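Local coordinates for Hut operon positive regulatory protein (Bacillus subtilis, PDB 4H4L) that acts as a homohexameric antiterminator, binding regulatory sequences on the mRNA in the presence of histidine so that the hut operon for histidine utilization is transcribed, at residues R7-L12 with L30-W35. The protein carries 1 engineered substitution. Residues are numbered along the deposited sequence; the frame is centred on the assembly and turned at random.
Sequences RRIGRL and LERDGW
A tryptophan placed just after a helix can fill the space between it and a neighbouring helix, as Trp35 does. The first helix starts at Ile9, with Arg8 as N-cap residue and Leu12 N hydrogen-bonded to Arg8 O (3.2 Å); Leu30 lies in the second, and the chain runs on through Asp33 and Gly34 to Trp35. CA atoms pair at 8.5 Å for Leu12 and Leu30, 9.2 Å for Ile9 and Trp35, and 9.4 Å for Arg7 and Asp33. With chi1 m and chi2 112°, the indole reaches across this gap. Leu12 (m, t) sets CD1 3.9 Å from Trp35 CE2 and CD2 4.0 Å from Leu30 CD2, while Ile9 (t, t) brings CD1 to 4.1 Å from Trp35 CZ3. The result is a small apolar cluster between the helices and the antiparallel sheet: Ile9, Leu12 and Trp35 all rest on Leu107 of strand 99-109. Just before the N-cap, Arg7 (chi1 p, chi2 t, chi3 p) meets the indole edge through CB, 3.5 Å from Trp35 CZ2, and carries its guanidinium to Asp33 (chi1 m), forming a long salt bridge, NH2 to OD2 3.4 Å. Glu139 of a second subunit accepts hydrogen bonds from Gly10 N and Arg11 N.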
ATOM      1  N   ARG A   7     -30.868  -7.914 -10.141  1.00114.84           N
ATOM      2  CA  ARG A   7     -29.757  -8.307 -11.010  1.00108.22           C
ATOM      3  C   ARG A   7     -28.482  -7.531 -10.598  1.00101.85           C
ATOM      4  O   ARG A   7     -27.793  -6.918 -11.421  1.00 97.26           O
ATOM      5  CB  ARG A   7     -30.115  -8.240 -12.516  1.00101.69           C
ATOM      6  CG  ARG A   7     -30.570  -6.893 -13.069  1.00100.86           C
ATOM      7  CD  ARG A   7     -30.691  -6.932 -14.590  1.00100.73           C
ATOM      8  NE  ARG A   7     -31.859  -7.694 -15.051  1.00107.86           N
ATOM      9  CZ  ARG A   7     -31.815  -8.821 -15.766  1.00102.11           C
ATOM     10  NH1 ARG A   7     -30.655  -9.350 -16.131  1.00102.27           N
ATOM     11  NH2 ARG A   7     -32.944  -9.417 -16.128  1.00 99.66           N
ATOM     12  N   ARG A   8     -28.200  -7.558  -9.296  1.00 93.64           N
ATOM     13  CA  ARG A   8     -27.018  -6.906  -8.739  1.00 87.74           C
ATOM     14  C   ARG A   8     -25.815  -7.810  -9.003  1.00 79.51           C
ATOM     15  O   ARG A   8     -25.682  -8.884  -8.407  1.00 76.74           O
ATOM     16  CB  ARG A   8     -27.202  -6.612  -7.238  1.00 92.25           C
ATOM     17  CG  ARG A   8     -28.076  -5.389  -6.914  1.00 96.03           C
ATOM     18  CD  ARG A   8     -28.369  -5.210  -5.416  1.00 91.47           C
ATOM     19  NE  ARG A   8     -28.912  -6.422  -4.774  1.00 92.76           N
ATOM     20  CZ  ARG A   8     -29.362  -6.502  -3.518  1.00 88.22           C
ATOM     21  NH1 ARG A   8     -29.368  -5.433  -2.722  1.00 89.31           N
ATOM     22  NH2 ARG A   8     -29.818  -7.662  -3.057  1.00 76.95           N
ATOM     23  N   ILE A   9     -24.954  -7.364  -9.915  1.00 68.82           N
ATOM     24  CA  ILE A   9     -23.897  -8.203 -10.498  1.00 61.71           C
ATOM     25  C   ILE A   9     -22.939  -8.892  -9.505  1.00 65.33           C
ATOM     26  O   ILE A   9     -22.614 -10.083  -9.671  1.00 66.38           O
ATOM     27  CB  ILE A   9     -23.131  -7.417 -11.557  1.00 54.33           C
ATOM     28  CG1 ILE A   9     -22.046  -8.290 -12.182  1.00 53.07           C
ATOM     29  CG2 ILE A   9     -22.655  -6.098 -10.980  1.00 51.28           C
ATOM     30  CD1 ILE A   9     -21.539  -7.791 -13.526  1.00 52.91           C
ATOM     31  N   GLY A  10     -22.502  -8.155  -8.482  1.00 58.79           N
ATOM     32  CA  GLY A  10     -21.711  -8.730  -7.419  1.00 55.18           C
ATOM     33  C   GLY A  10     -22.411  -9.911  -6.773  1.00 64.33           C
ATOM     34  O   GLY A  10     -21.913 -11.045  -6.828  1.00 67.60           O
ATOM     35  N   ARG A  11     -23.586  -9.672  -6.190  1.00 64.99           N
ATOM     36  CA  ARG A  11     -24.208 -10.695  -5.361  1.00 65.12           C
ATOM     37  C   ARG A  11     -24.447 -11.958  -6.174  1.00 68.65           C
ATOM     38  O   ARG A  11     -24.213 -13.066  -5.690  1.00 72.37           O
ATOM     39  CB  ARG A  11     -25.484 -10.188  -4.678  1.00 74.57           C
ATOM     40  CG  ARG A  11     -26.742 -10.142  -5.536  1.00 75.67           C
ATOM     41  CD  ARG A  11     -27.955  -9.625  -4.763  1.00 77.43           C
ATOM     42  NE  ARG A  11     -28.380 -10.513  -3.681  1.00 81.20           N
ATOM     43  CZ  ARG A  11     -29.130 -11.602  -3.845  1.00 82.59           C
ATOM     44  NH1 ARG A  11     -29.540 -11.962  -5.057  1.00 84.64           N
ATOM     45  NH2 ARG A  11     -29.465 -12.347  -2.801  1.00 77.03           N
ATOM     46  N   LEU A  12     -24.853 -11.767  -7.428  1.00 63.96           N
ATOM     47  CA  LEU A  12     -25.130 -12.851  -8.357  1.00 60.47           C
ATOM     48  C   LEU A  12     -23.938 -13.763  -8.563  1.00 64.87           C
ATOM     49  O   LEU A  12     -24.014 -14.958  -8.250  1.00 57.38           O
ATOM     50  CB  LEU A  12     -25.587 -12.292  -9.703  1.00 59.79           C
ATOM     51  CG  LEU A  12     -27.086 -12.040  -9.761  1.00 60.63           C
ATOM     52  CD1 LEU A  12     -27.466 -11.336 -11.053  1.00 59.04           C
ATOM     53  CD2 LEU A  12     -27.786 -13.381  -9.631  1.00 58.35           C
ATOM     54  N   LEU A  30     -28.682 -17.754 -15.349  1.00 68.02           N
ATOM     55  CA  LEU A  30     -28.039 -16.440 -15.473  1.00 67.52           C
ATOM     56  C   LEU A  30     -27.863 -16.051 -16.938  1.00 66.34           C
ATOM     57  O   LEU A  30     -28.116 -14.901 -17.361  1.00 63.57           O
ATOM     58  CB  LEU A  30     -26.651 -16.511 -14.834  1.00 68.46           C
ATOM     59  CG  LEU A  30     -26.525 -16.365 -13.333  1.00 59.30           C
ATOM     60  CD1 LEU A  30     -25.297 -17.109 -12.852  1.00 54.08           C
ATOM     61  CD2 LEU A  30     -26.431 -14.884 -13.030  1.00 57.07           C
ATOM     62  N   GLU A  31     -27.406 -17.047 -17.687  1.00 62.18           N
ATOM     63  CA  GLU A  31     -27.248 -16.977 -19.117  1.00 68.54           C
ATOM     64  C   GLU A  31     -28.569 -16.660 -19.825  1.00 70.44           C
ATOM     65  O   GLU A  31     -28.571 -15.927 -20.804  1.00 63.27           O
ATOM     66  CB  GLU A  31     -26.676 -18.296 -19.617  1.00 65.53           C
ATOM     67  CG  GLU A  31     -25.469 -18.118 -20.515  1.00 74.35           C
ATOM     68  CD  GLU A  31     -24.422 -19.199 -20.293  1.00 84.05           C
ATOM     69  OE1 GLU A  31     -24.806 -20.388 -20.137  1.00 83.36           O
ATOM     70  OE2 GLU A  31     -23.212 -18.858 -20.278  1.00 77.39           O
ATOM     71  N   ARG A  32     -29.687 -17.192 -19.325  1.00 73.86           N
ATOM     72  CA  ARG A  32     -30.996 -16.974 -19.984  1.00 84.99           C
ATOM     73  C   ARG A  32     -31.499 -15.513 -19.880  1.00 83.37           C
ATOM     74  O   ARG A  32     -32.228 -15.041 -20.764  1.00 71.77           O
ATOM     75  CB  ARG A  32     -32.057 -18.002 -19.526  1.00 82.43           C
ATOM     76  N   ASP A  33     -31.106 -14.811 -18.807  1.00 83.92           N
ATOM     77  CA  ASP A  33     -31.206 -13.346 -18.765  1.00 80.16           C
ATOM     78  C   ASP A  33     -30.032 -12.807 -19.573  1.00 81.11           C
ATOM     79  O   ASP A  33     -29.405 -13.549 -20.313  1.00 83.30           O
ATOM     80  CB  ASP A  33     -31.160 -12.801 -17.342  1.00 78.29           C
ATOM     81  CG  ASP A  33     -32.137 -13.496 -16.410  1.00 86.16           C
ATOM     82  OD1 ASP A  33     -32.185 -14.748 -16.411  1.00 81.27           O
ATOM     83  OD2 ASP A  33     -32.839 -12.785 -15.650  1.00 86.80           O
ATOM     84  N   GLY A  34     -29.705 -11.532 -19.422  1.00 83.72           N
ATOM     85  CA  GLY A  34     -28.642 -10.947 -20.240  1.00 86.94           C
ATOM     86  C   GLY A  34     -27.184 -11.241 -19.885  1.00 83.59           C
ATOM     87  O   GLY A  34     -26.299 -10.571 -20.406  1.00 85.64           O
ATOM     88  N   TRP A  35     -26.913 -12.234 -19.031  1.00 75.04           N
ATOM     89  CA  TRP A  35     -25.536 -12.434 -18.528  1.00 71.11           C
ATOM     90  C   TRP A  35     -24.635 -13.334 -19.347  1.00 70.83           C
ATOM     91  O   TRP A  35     -24.936 -14.510 -19.591  1.00 73.01           O
ATOM     92  CB  TRP A  35     -25.511 -12.906 -17.065  1.00 66.93           C
ATOM     93  CG  TRP A  35     -26.319 -12.056 -16.116  1.00 67.68           C
ATOM     94  CD1 TRP A  35     -27.491 -12.412 -15.446  1.00 68.86           C
ATOM     95  CD2 TRP A  35     -26.052 -10.666 -15.712  1.00 63.84           C
ATOM     96  NE1 TRP A  35     -27.949 -11.367 -14.676  1.00 70.33           N
ATOM     97  CE2 TRP A  35     -27.137 -10.290 -14.795  1.00 64.98           C
ATOM     98  CE3 TRP A  35     -25.065  -9.731 -16.006  1.00 61.93           C
ATOM     99  CZ2 TRP A  35     -27.204  -9.034 -14.212  1.00 64.92           C
ATOM    100  CZ3 TRP A  35     -25.147  -8.462 -15.418  1.00 61.66           C
ATOM    101  CH2 TRP A  35     -26.188  -8.122 -14.545  1.00 64.98           C
TER